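Local coordinates for protein periplasmic beta-glucosidase (Pseudomonas aeruginosa, PDB 6R5T) that probably hydrolyses terminal, non-reducing beta-D-glucosyl residues from beta-glucosides with release of beta-D-glucose, as a periplasmic glycoside hydrolase of family 3, at residues A484-I495 and L517-E528; G651-L659 and K671-M680. The protein carries 1 engineered substitution. One frame throughout, in Å; residues are numbered along the deposited sequence.

Interaction 1 belongs to the family 3 C-terminal domain and interaction 2 to the fibronectin type III-like domain; their centres lie 26 Å apart and their nearest atoms about 15 Å, so they do not touch. In interaction 1 the 484-495 segment reaches the bound glucose and galactose through Glu486, which itself does not touch 517-528; pocket residues such as Asp79, Lys176 and His177 lie alongside. Interaction 2 lies near another site, the side chain of Glu672 being about 6 Å from that of Asp661, a magnesium ligand, and about 10 Å from a bound magnesium ion. One contact is an irregular loop packing, the other an antiparallel hairpin with one beta bulge, whose Phe676 face packs on helix 146-161.

Interaction 1 (A484-I495 and L517-E528); sequences AHEASSRTDLRI and LMNGRPLSLGWE. With BGC (beta-D-glucopyranose), chain C; GAL (beta-D-galactopyranose), chain B.
Leu493 and Ser524 meet where two irregular stretches of backbone are joined by a hydrogen bond from Ser524 N to Leu493 O (2.8 Å), while at the other end Ala484 packs on Gly520. There Ala484 CB lies 3.6 Å from Gly520 CA, and glycine suits the place because, having no side chain, it lets the methyl sit directly on its CA. Arg521 is the main side chain of the contact. With CG between its backbone N and carbonyl carbon (chi1 56°) and a further bend at chi3, it presents NH1 to Ser488 O, 3.0 Å away and approached in the carbonyl plane. The aliphatic part of Arg490 lies over one face of this guanidinium, Arg490 CD being 3.2 Å from Arg521 NH2, and the two guanidinium planes stand 74° apart. Glu479 forms a salt bridge with both arginines and probably offsets their like charges. Arg490 NH2 closes the 490-494 loop on Arg494 O (2.8 Å), each lying in the other's plane, while the Leu493 side chain crosses that of Arg521 at about a right angle, its CD2 touching Arg521 CD. Farther along, the Ile495 methyl CD1 fits among Leu517 CD2, Leu525 CD2 and the carboxylate of Glu528, and a water connects Ile495 N, Ser524 O and Glu528 OE2. At the opposite end a type II beta turn, His485 to Ser488, carries Glu486 to the sugar: its extended chain takes a hydrogen bond from BGC O6 at OE2 (2.7 Å) and from GAL O6 at OE1 (2.9 Å). Arg585 of the second subunit forms a salt bridge with the same carboxylate. The loop leads into helix 497-508, whose Leu503 packs on Ile495, and strand 513-518 delivers Leu517 between strands 472-478 and 534-537.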
loop_
_atom_site.group_PDB
_atom_site.type_symbol
_atom_site.label_atom_id
_atom_site.label_comp_id
_atom_site.label_asym_id
_atom_site.label_seq_id
_atom_site.Cartn_x
_atom_site.Cartn_y
_atom_site.Cartn_z
ATOM N N ALA A 484 -2.035 -7.444 -18.292
ATOM C CA ALA A 484 -2.798 -6.295 -17.731
ATOM C C ALA A 484 -4.274 -6.586 -17.882
ATOM O O ALA A 484 -5.000 -5.913 -18.634
ATOM C CB ALA A 484 -2.428 -4.992 -18.397
ATOM N N HIS A 485 -4.680 -7.617 -17.174
ATOM C CA HIS A 485 -6.040 -8.154 -17.284
ATOM C C HIS A 485 -6.499 -8.582 -15.881
ATOM O O HIS A 485 -5.742 -8.458 -14.899
ATOM C CB HIS A 485 -5.976 -9.101 -18.484
ATOM C CG HIS A 485 -6.435 -10.477 -18.251
ATOM N ND1 HIS A 485 -5.579 -11.445 -17.834
ATOM C CD2 HIS A 485 -7.663 -11.011 -18.274
ATOM C CE1 HIS A 485 -6.258 -12.553 -17.660
ATOM N NE2 HIS A 485 -7.538 -12.318 -17.918
ATOM N N GLU A 486 -7.721 -9.030 -15.786
ATOM C CA GLU A 486 -8.176 -9.578 -14.494
ATOM C C GLU A 486 -7.158 -10.580 -13.945
ATOM O O GLU A 486 -6.685 -11.491 -14.683
ATOM C CB GLU A 486 -9.542 -10.205 -14.673
ATOM C CG GLU A 486 -10.026 -10.878 -13.411
ATOM C CD GLU A 486 -11.366 -11.546 -13.517
ATOM O OE1 GLU A 486 -11.931 -11.537 -14.663
ATOM O OE2 GLU A 486 -11.917 -11.989 -12.452
ATOM N N ALA A 487 -6.910 -10.500 -12.640
ATOM C CA ALA A 487 -6.032 -11.393 -11.836
ATOM C C ALA A 487 -4.543 -11.252 -12.214
ATOM O O ALA A 487 -3.730 -11.786 -11.416
ATOM C CB ALA A 487 -6.475 -12.817 -11.881
ATOM N N SER A 488 -4.115 -10.449 -13.208
ATOM C CA SER A 488 -2.696 -10.399 -13.631
ATOM C C SER A 488 -1.941 -9.292 -12.885
ATOM O O SER A 488 -1.493 -8.342 -13.497
ATOM C CB SER A 488 -2.581 -10.198 -15.123
ATOM O OG SER A 488 -3.278 -11.206 -15.827
ATOM N N SER A 489 -1.850 -9.396 -11.575
ATOM C CA SER A 489 -1.124 -8.388 -10.798
ATOM C C SER A 489 0.369 -8.638 -10.983
ATOM O O SER A 489 0.823 -9.775 -11.019
ATOM C CB SER A 489 -1.545 -8.459 -9.388
ATOM O OG SER A 489 -2.931 -8.197 -9.316
ATOM N N ARG A 490 1.110 -7.555 -11.085
ATOM C CA ARG A 490 2.575 -7.586 -11.324
ATOM C C ARG A 490 3.329 -7.099 -10.102
ATOM O O ARG A 490 2.940 -6.120 -9.493
ATOM C CB ARG A 490 2.945 -6.683 -12.491
ATOM C CG ARG A 490 2.731 -7.320 -13.836
ATOM C CD ARG A 490 3.294 -6.566 -15.028
ATOM N NE ARG A 490 4.689 -6.866 -15.235
ATOM C CZ ARG A 490 5.535 -6.091 -15.917
ATOM N NH1 ARG A 490 5.099 -5.004 -16.533
ATOM N NH2 ARG A 490 6.803 -6.428 -16.030
ATOM N N THR A 491 4.472 -7.723 -9.822
ATOM C CA THR A 491 5.444 -7.279 -8.814
ATOM C C THR A 491 6.552 -6.432 -9.424
ATOM O O THR A 491 7.375 -5.978 -8.658
ATOM C CB THR A 491 6.092 -8.465 -8.090
ATOM O OG1 THR A 491 6.833 -9.238 -9.045
ATOM C CG2 THR A 491 5.040 -9.338 -7.445
ATOM N N ASP A 492 6.625 -6.296 -10.741
ATOM C CA ASP A 492 7.692 -5.581 -11.473
ATOM C C ASP A 492 6.933 -4.686 -12.454
ATOM O O ASP A 492 6.067 -5.224 -13.127
ATOM C CB ASP A 492 8.581 -6.614 -12.156
ATOM C CG ASP A 492 9.754 -6.110 -12.957
ATOM O OD1 ASP A 492 9.887 -4.920 -13.111
ATOM O OD2 ASP A 492 10.520 -6.972 -13.495
ATOM N N LEU A 493 7.231 -3.411 -12.536
ATOM C CA LEU A 493 6.533 -2.517 -13.486
ATOM C C LEU A 493 7.414 -2.223 -14.705
ATOM O O LEU A 493 6.983 -1.431 -15.548
ATOM C CB LEU A 493 6.130 -1.201 -12.818
ATOM C CG LEU A 493 5.202 -1.369 -11.605
ATOM C CD1 LEU A 493 5.035 -0.007 -10.991
ATOM C CD2 LEU A 493 3.853 -1.969 -12.006
ATOM N N ARG A 494 8.553 -2.868 -14.828
ATOM C CA ARG A 494 9.419 -2.628 -16.007
ATOM C C ARG A 494 8.875 -3.336 -17.250
ATOM O O ARG A 494 8.060 -4.265 -17.189
ATOM C CB ARG A 494 10.839 -3.103 -15.723
ATOM C CG ARG A 494 11.554 -2.266 -14.680
ATOM C CD ARG A 494 12.878 -2.841 -14.254
ATOM N NE ARG A 494 12.689 -4.164 -13.692
ATOM C CZ ARG A 494 13.666 -4.984 -13.306
ATOM N NH1 ARG A 494 14.924 -4.588 -13.356
ATOM N NH2 ARG A 494 13.378 -6.200 -12.877
ATOM N N ILE A 495 9.402 -2.914 -18.384
ATOM C CA ILE A 495 9.276 -3.756 -19.587
ATOM C C ILE A 495 9.853 -5.108 -19.215
ATOM O O ILE A 495 10.854 -5.227 -18.517
ATOM C CB ILE A 495 10.017 -3.061 -20.739
ATOM C CG1 ILE A 495 9.343 -1.764 -21.174
ATOM C CG2 ILE A 495 10.233 -3.992 -21.904
ATOM C CD1 ILE A 495 10.107 -0.932 -22.194
ATOM N N LEU A 517 5.552 1.803 -27.184
ATOM C CA LEU A 517 5.242 1.017 -25.980
ATOM C C LEU A 517 3.779 0.575 -26.050
ATOM O O LEU A 517 2.891 1.427 -26.323
ATOM C CB LEU A 517 5.372 1.935 -24.771
ATOM C CG LEU A 517 6.742 2.466 -24.393
ATOM C CD1 LEU A 517 6.592 3.232 -23.068
ATOM C CD2 LEU A 517 7.766 1.356 -24.300
ATOM N N MET A 518 3.536 -0.696 -25.786
ATOM C CA MET A 518 2.168 -1.203 -25.536
ATOM C C MET A 518 2.172 -1.673 -24.094
ATOM O O MET A 518 3.137 -2.305 -23.618
ATOM C CB MET A 518 1.750 -2.323 -26.473
ATOM C CG MET A 518 1.813 -1.936 -27.860
ATOM S SD MET A 518 0.741 -3.078 -28.814
ATOM C CE MET A 518 1.341 -2.548 -30.406
ATOM N N ASN A 519 1.074 -1.434 -23.421
ATOM C CA ASN A 519 1.001 -1.759 -21.989
ATOM C C ASN A 519 -0.375 -1.346 -21.480
ATOM O O ASN A 519 -1.028 -0.455 -22.082
ATOM C CB ASN A 519 2.029 -0.985 -21.152
ATOM C CG ASN A 519 2.132 0.489 -21.451
ATOM O OD1 ASN A 519 2.459 0.863 -22.604
ATOM N ND2 ASN A 519 1.896 1.347 -20.469
ATOM N N GLY A 520 -0.781 -1.955 -20.361
ATOM C CA GLY A 520 -2.111 -1.683 -19.800
ATOM C C GLY A 520 -2.042 -1.021 -18.451
ATOM O O GLY A 520 -3.072 -0.886 -17.790
ATOM N N ARG A 521 -0.866 -0.582 -18.031
ATOM C CA ARG A 521 -0.657 0.023 -16.704
ATOM C C ARG A 521 0.553 0.933 -16.861
ATOM O O ARG A 521 1.355 0.755 -17.774
ATOM C CB ARG A 521 -0.328 -1.026 -15.652
ATOM C CG ARG A 521 0.875 -1.900 -15.994
ATOM C CD ARG A 521 1.479 -2.674 -14.842
ATOM N NE ARG A 521 0.540 -3.572 -14.170
ATOM C CZ ARG A 521 0.119 -4.733 -14.606
ATOM N NH1 ARG A 521 -0.684 -5.476 -13.868
ATOM N NH2 ARG A 521 0.490 -5.186 -15.787
ATOM N N PRO A 522 0.743 1.871 -15.947
ATOM C CA PRO A 522 2.024 2.561 -15.864
ATOM C C PRO A 522 3.211 1.581 -15.820
ATOM O O PRO A 522 3.130 0.582 -15.129
ATOM C CB PRO A 522 1.930 3.352 -14.559
ATOM C CG PRO A 522 0.433 3.566 -14.407
ATOM C CD PRO A 522 -0.177 2.270 -14.865
ATOM N N LEU A 523 4.292 1.929 -16.508
ATOM C CA LEU A 523 5.542 1.147 -16.491
ATOM C C LEU A 523 6.652 1.997 -15.924
ATOM O O LEU A 523 6.580 3.242 -15.995
ATOM C CB LEU A 523 5.978 0.719 -17.898
ATOM C CG LEU A 523 4.989 -0.144 -18.682
ATOM C CD1 LEU A 523 5.513 -0.420 -20.092
ATOM C CD2 LEU A 523 4.715 -1.413 -17.934
ATOM N N SER A 524 7.616 1.314 -15.316
ATOM C CA SER A 524 8.871 1.928 -14.833
ATOM C C SER A 524 9.850 2.016 -16.020
ATOM O O SER A 524 10.236 0.938 -16.552
ATOM C CB SER A 524 9.426 1.149 -13.686
ATOM O OG SER A 524 9.729 -0.156 -14.045
ATOM N N LEU A 525 10.205 3.245 -16.411
ATOM C CA LEU A 525 10.889 3.475 -17.710
ATOM C C LEU A 525 12.165 4.298 -17.536
ATOM O O LEU A 525 12.537 5.011 -18.473
ATOM C CB LEU A 525 9.898 4.170 -18.626
ATOM C CG LEU A 525 8.717 3.301 -19.059
ATOM C CD1 LEU A 525 7.624 4.114 -19.707
ATOM C CD2 LEU A 525 9.177 2.193 -20.028
ATOM N N GLY A 526 12.839 4.165 -16.400
ATOM C CA GLY A 526 14.009 5.038 -16.163
ATOM C C GLY A 526 15.095 4.797 -17.206
ATOM O O GLY A 526 15.646 5.791 -17.685
ATOM N N TRP A 527 15.425 3.543 -17.529
ATOM C CA TRP A 527 16.511 3.274 -18.520
ATOM C C TRP A 527 16.069 3.830 -19.863
ATOM O O TRP A 527 16.863 4.450 -20.598
ATOM C CB TRP A 527 16.837 1.785 -18.628
ATOM C CG TRP A 527 17.909 1.490 -19.631
ATOM C CD1 TRP A 527 19.245 1.328 -19.368
ATOM C CD2 TRP A 527 17.758 1.304 -21.040
ATOM N NE1 TRP A 527 19.927 1.070 -20.529
ATOM C CE2 TRP A 527 19.055 1.106 -21.572
ATOM C CE3 TRP A 527 16.675 1.351 -21.902
ATOM C CZ2 TRP A 527 19.253 0.892 -22.932
ATOM C CZ3 TRP A 527 16.877 1.174 -23.248
ATOM C CH2 TRP A 527 18.159 0.936 -23.744
ATOM N N GLU A 528 14.809 3.596 -20.198
ATOM C CA GLU A 528 14.261 4.027 -21.508
ATOM C C GLU A 528 14.303 5.555 -21.633
ATOM O O GLU A 528 14.695 6.096 -22.683
ATOM C CB GLU A 528 12.847 3.463 -21.678
ATOM C CG GLU A 528 12.805 1.950 -21.752
ATOM C CD GLU A 528 12.935 1.185 -20.430
ATOM O OE1 GLU A 528 12.981 1.796 -19.314
ATOM O OE2 GLU A 528 13.055 -0.068 -20.471
HETATM C C2 BGC C . -17.287 -8.408 -15.663
HETATM C C3 BGC C . -17.870 -9.806 -15.376
HETATM C C4 BGC C . -16.649 -10.725 -15.099
HETATM C C5 BGC C . -15.938 -10.150 -13.861
HETATM C C6 BGC C . -14.681 -10.910 -13.498
HETATM C C1 BGC C . -16.451 -7.955 -14.460
HETATM O O1 BGC C . -15.881 -6.751 -14.869
HETATM O O2 BGC C . -18.265 -7.407 -15.920
HETATM O O3 BGC C . -18.555 -10.274 -16.555
HETATM O O4 BGC C . -17.151 -12.041 -14.814
HETATM O O5 BGC C . -15.415 -8.898 -14.195
HETATM O O6 BGC C . -14.094 -10.343 -12.321
HETATM C C1 GAL B . -16.695 -13.088 -15.677
HETATM C C2 GAL B . -17.141 -12.889 -17.139
HETATM C C3 GAL B . -16.669 -14.105 -17.944
HETATM C C4 GAL B . -15.132 -14.212 -17.802
HETATM C C5 GAL B . -14.782 -14.280 -16.302
HETATM C C6 GAL B . -13.276 -14.250 -16.074
HETATM O O2 GAL B . -18.554 -12.764 -17.183
HETATM O O3 GAL B . -17.019 -13.876 -19.325
HETATM O O4 GAL B . -14.616 -12.999 -18.398
HETATM O O5 GAL B . -15.285 -13.110 -15.567
HETATM O O6 GAL B . -13.014 -14.244 -14.649
HETATM O O HOH W 1 11.367 -0.810 -18.331
#

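Interaction 2 (G651-L659 and K671-M680); sequences GATVVQLYL and KELRGFRKVM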
loop_
_atom_site.group_PDB
_atom_site.type_symbol
_atom_site.label_atom_id
_atom_site.label_comp_id
_atom_site.label_asym_id
_atom_site.label_seq_id
_atom_site.Cartn_x
_atom_site.Cartn_y
_atom_site.Cartn_z
ATOM N N GLY A 651 -1.199 21.499 -33.477
ATOM C CA GLY A 651 -1.372 20.406 -32.510
ATOM C C GLY A 651 -2.250 20.830 -31.368
ATOM O O GLY A 651 -2.467 22.040 -31.137
ATOM N N ALA A 652 -2.656 19.832 -30.597
ATOM C CA ALA A 652 -3.450 20.070 -29.393
ATOM C C ALA A 652 -2.587 19.838 -28.146
ATOM O O ALA A 652 -1.594 19.077 -28.179
ATOM C CB ALA A 652 -4.669 19.186 -29.409
ATOM N N THR A 653 -3.024 20.503 -27.091
ATOM C CA THR A 653 -2.548 20.238 -25.722
ATOM C C THR A 653 -3.736 20.392 -24.784
ATOM O O THR A 653 -4.881 20.643 -25.228
ATOM C CB THR A 653 -1.372 21.137 -25.343
ATOM O OG1 THR A 653 -0.864 20.697 -24.074
ATOM C CG2 THR A 653 -1.760 22.586 -25.199
ATOM N N VAL A 654 -3.497 20.105 -23.520
ATOM C CA VAL A 654 -4.581 20.120 -22.514
ATOM C C VAL A 654 -4.161 21.097 -21.416
ATOM O O VAL A 654 -3.137 20.827 -20.706
ATOM C CB VAL A 654 -4.845 18.737 -21.925
ATOM C CG1 VAL A 654 -6.016 18.803 -20.942
ATOM C CG2 VAL A 654 -5.078 17.697 -23.037
ATOM N N VAL A 655 -4.920 22.164 -21.249
ATOM C CA VAL A 655 -4.704 23.134 -20.160
ATOM C C VAL A 655 -5.424 22.619 -18.930
ATOM O O VAL A 655 -6.637 22.297 -19.022
ATOM C CB VAL A 655 -5.180 24.533 -20.535
ATOM C CG1 VAL A 655 -4.878 25.500 -19.410
ATOM C CG2 VAL A 655 -4.506 24.995 -21.817
ATOM N N GLN A 656 -4.683 22.452 -17.846
ATOM C CA GLN A 656 -5.216 21.819 -16.626
ATOM C C GLN A 656 -5.316 22.857 -15.507
ATOM O O GLN A 656 -4.379 23.632 -15.348
ATOM C CB GLN A 656 -4.286 20.676 -16.206
ATOM C CG GLN A 656 -4.198 19.636 -17.315
ATOM C CD GLN A 656 -2.878 18.905 -17.356
ATOM O OE1 GLN A 656 -2.366 18.469 -16.309
ATOM N NE2 GLN A 656 -2.361 18.676 -18.565
ATOM N N LEU A 657 -6.406 22.809 -14.762
ATOM C CA LEU A 657 -6.630 23.666 -13.610
ATOM C C LEU A 657 -6.673 22.796 -12.369
ATOM O O LEU A 657 -7.511 21.871 -12.296
ATOM C CB LEU A 657 -7.902 24.490 -13.780
ATOM C CG LEU A 657 -8.070 25.521 -12.661
ATOM C CD1 LEU A 657 -8.739 26.769 -13.168
ATOM C CD2 LEU A 657 -8.845 24.934 -11.492
ATOM N N TYR A 658 -5.880 23.171 -11.378
ATOM C CA TYR A 658 -5.834 22.467 -10.086
ATOM C C TYR A 658 -6.168 23.466 -8.993
ATOM O O TYR A 658 -5.839 24.657 -9.106
ATOM C CB TYR A 658 -4.461 21.831 -9.825
ATOM C CG TYR A 658 -4.052 20.861 -10.902
ATOM C CD1 TYR A 658 -3.385 21.275 -12.032
ATOM C CD2 TYR A 658 -4.319 19.505 -10.770
ATOM C CE1 TYR A 658 -2.999 20.367 -13.023
ATOM C CE2 TYR A 658 -3.952 18.599 -11.746
ATOM C CZ TYR A 658 -3.261 19.018 -12.859
ATOM O OH TYR A 658 -2.985 18.048 -13.800
ATOM N N LEU A 659 -6.749 22.953 -7.918
ATOM C CA LEU A 659 -6.994 23.772 -6.710
ATOM C C LEU A 659 -6.241 23.189 -5.523
ATOM O O LEU A 659 -6.198 21.957 -5.381
ATOM C CB LEU A 659 -8.489 23.768 -6.381
ATOM C CG LEU A 659 -9.345 24.693 -7.232
ATOM C CD1 LEU A 659 -10.766 24.721 -6.725
ATOM C CD2 LEU A 659 -8.791 26.099 -7.248
ATOM N N LYS A 671 -2.606 19.376 -4.654
ATOM C CA LYS A 671 -3.350 19.831 -5.841
ATOM C C LYS A 671 -4.502 18.877 -6.071
ATOM O O LYS A 671 -4.328 17.656 -5.828
ATOM C CB LYS A 671 -2.526 19.641 -7.134
ATOM C CG LYS A 671 -1.422 20.629 -7.261
ATOM C CD LYS A 671 -0.840 20.644 -8.611
ATOM C CE LYS A 671 0.111 21.800 -8.741
ATOM N NZ LYS A 671 1.182 21.756 -7.725
ATOM N N GLU A 672 -5.598 19.375 -6.632
ATOM C CA GLU A 672 -6.716 18.518 -7.031
ATOM C C GLU A 672 -7.231 19.041 -8.382
ATOM O O GLU A 672 -7.495 20.244 -8.473
ATOM C CB GLU A 672 -7.854 18.541 -6.019
ATOM C CG GLU A 672 -7.507 17.910 -4.681
ATOM C CD GLU A 672 -8.708 17.697 -3.763
ATOM O OE1 GLU A 672 -9.191 18.732 -3.251
ATOM O OE2 GLU A 672 -9.161 16.519 -3.542
ATOM N N LEU A 673 -7.316 18.212 -9.408
ATOM C CA LEU A 673 -7.846 18.677 -10.712
ATOM C C LEU A 673 -9.278 19.210 -10.529
ATOM O O LEU A 673 -10.116 18.488 -9.945
ATOM C CB LEU A 673 -7.836 17.545 -11.707
ATOM C CG LEU A 673 -8.193 17.922 -13.135
ATOM C CD1 LEU A 673 -7.089 18.727 -13.786
ATOM C CD2 LEU A 673 -8.423 16.659 -13.926
ATOM N N ARG A 674 -9.541 20.381 -11.090
ATOM C CA ARG A 674 -10.892 20.969 -11.028
ATOM C C ARG A 674 -11.297 21.534 -12.386
ATOM O O ARG A 674 -12.388 22.062 -12.477
ATOM C CB ARG A 674 -11.034 22.026 -9.933
ATOM C CG ARG A 674 -11.079 21.463 -8.530
ATOM C CD ARG A 674 -12.311 20.641 -8.345
ATOM N NE ARG A 674 -12.454 20.162 -6.990
ATOM C CZ ARG A 674 -12.129 18.977 -6.564
ATOM N NH1 ARG A 674 -11.531 18.115 -7.371
ATOM N NH2 ARG A 674 -12.447 18.648 -5.313
ATOM N N GLY A 675 -10.517 21.366 -13.440
ATOM C CA GLY A 675 -10.992 21.713 -14.771
ATOM C C GLY A 675 -9.930 21.427 -15.792
ATOM O O GLY A 675 -8.752 21.244 -15.412
ATOM N N PHE A 676 -10.332 21.348 -17.038
ATOM C CA PHE A 676 -9.350 21.196 -18.112
ATOM C C PHE A 676 -9.978 21.615 -19.432
ATOM O O PHE A 676 -11.222 21.686 -19.533
ATOM C CB PHE A 676 -8.819 19.768 -18.201
ATOM C CG PHE A 676 -9.846 18.709 -18.456
ATOM C CD1 PHE A 676 -10.198 18.377 -19.750
ATOM C CD2 PHE A 676 -10.462 18.079 -17.382
ATOM C CE1 PHE A 676 -11.116 17.357 -19.961
ATOM C CE2 PHE A 676 -11.424 17.100 -17.597
ATOM C CZ PHE A 676 -11.738 16.760 -18.897
ATOM N N ARG A 677 -9.108 21.932 -20.370
ATOM C CA ARG A 677 -9.563 22.331 -21.730
ATOM C C ARG A 677 -8.573 21.730 -22.702
ATOM O O ARG A 677 -7.385 22.112 -22.660
ATOM C CB ARG A 677 -9.634 23.847 -21.923
ATOM C CG ARG A 677 -10.708 24.328 -22.905
ATOM C CD ARG A 677 -12.123 24.267 -22.287
ATOM N NE ARG A 677 -12.509 25.362 -21.378
ATOM C CZ ARG A 677 -12.927 25.238 -20.120
ATOM N NH1 ARG A 677 -13.026 24.060 -19.504
ATOM N NH2 ARG A 677 -13.257 26.333 -19.457
ATOM N N LYS A 678 -9.045 20.881 -23.588
ATOM C CA LYS A 678 -8.182 20.430 -24.682
ATOM C C LYS A 678 -8.398 21.384 -25.846
ATOM O O LYS A 678 -9.555 21.597 -26.242
ATOM C CB LYS A 678 -8.528 19.023 -25.086
ATOM C CG LYS A 678 -7.602 18.508 -26.161
ATOM C CD LYS A 678 -7.818 17.074 -26.376
ATOM C CE LYS A 678 -6.730 16.360 -27.122
ATOM N NZ LYS A 678 -7.421 15.136 -27.624
ATOM N N VAL A 679 -7.303 21.865 -26.410
ATOM C CA VAL A 679 -7.341 22.926 -27.432
ATOM C C VAL A 679 -6.419 22.538 -28.557
ATOM O O VAL A 679 -5.211 22.331 -28.301
ATOM C CB VAL A 679 -6.953 24.272 -26.807
ATOM C CG1 VAL A 679 -7.074 25.367 -27.828
ATOM C CG2 VAL A 679 -7.770 24.564 -25.546
ATOM N N MET A 680 -6.966 22.543 -29.774
ATOM C CA MET A 680 -6.197 22.343 -31.013
ATOM C C MET A 680 -5.826 23.702 -31.603
ATOM O O MET A 680 -6.717 24.547 -31.798
ATOM C CB MET A 680 -7.051 21.573 -32.022
ATOM C CG MET A 680 -6.494 21.545 -33.421
ATOM S SD MET A 680 -4.893 20.752 -33.567
ATOM C CE MET A 680 -5.479 19.063 -33.453
HETATM O O HOH W 2 -8.273 21.187 -3.446
#
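The flat ring of Tyr658 is clasped between Leu673 and Lys671 in an antiparallel beta hairpin of the fibronectin type III-like domain, formed by strands 651-660 and 672-681. Leu673 CD1 makes a CH-pi contact 4.1 Å from the centroid of the Tyr658 ring, and Lys671 CD lies over the opposite face. Arg674 and Gly675 both face Leu657 in a classic beta bulge: Leu657 O accepts from Arg674 N at 2.8 Å and only weakly from Gly675 N. Beyond it the pairing is regular, as in the bond from Arg677 N to Val655 O (2.8 Å). On the Tyr658 side of the sheet Val654 CG1 touches Phe676 CB, and the extended Lys678 chain passes Val654 CG2 before its charged end reaches Glu361. Leu659 CD1 rests on the aliphatic Arg674 CG (3.7 Å). A second shell fixes the tyrosine: its OH donates to Gln656 OE1 (2.6 Å), in the amide carbonyl plane on a lone pair. Gln656 NE2 donates to Val654 O and bonds Gly611 O, which fixes the rotation of the amide. Farther out, on the other side of the sheet, Val655 packs on Ile689 and Val718, and Leu657 on Phe691 and Val716. Outward from the Tyr658 side, Phe676 meets Trp98 edge-to-face and packs on helix 146-161, joining this domain to the barrel-containing part of the chain. At the strand end, a water donates to both Leu659 O (2.9 Å) and Glu672 OE1 (2.6 Å), the carboxylate oxygen that also forms a salt bridge with Arg668 NH2.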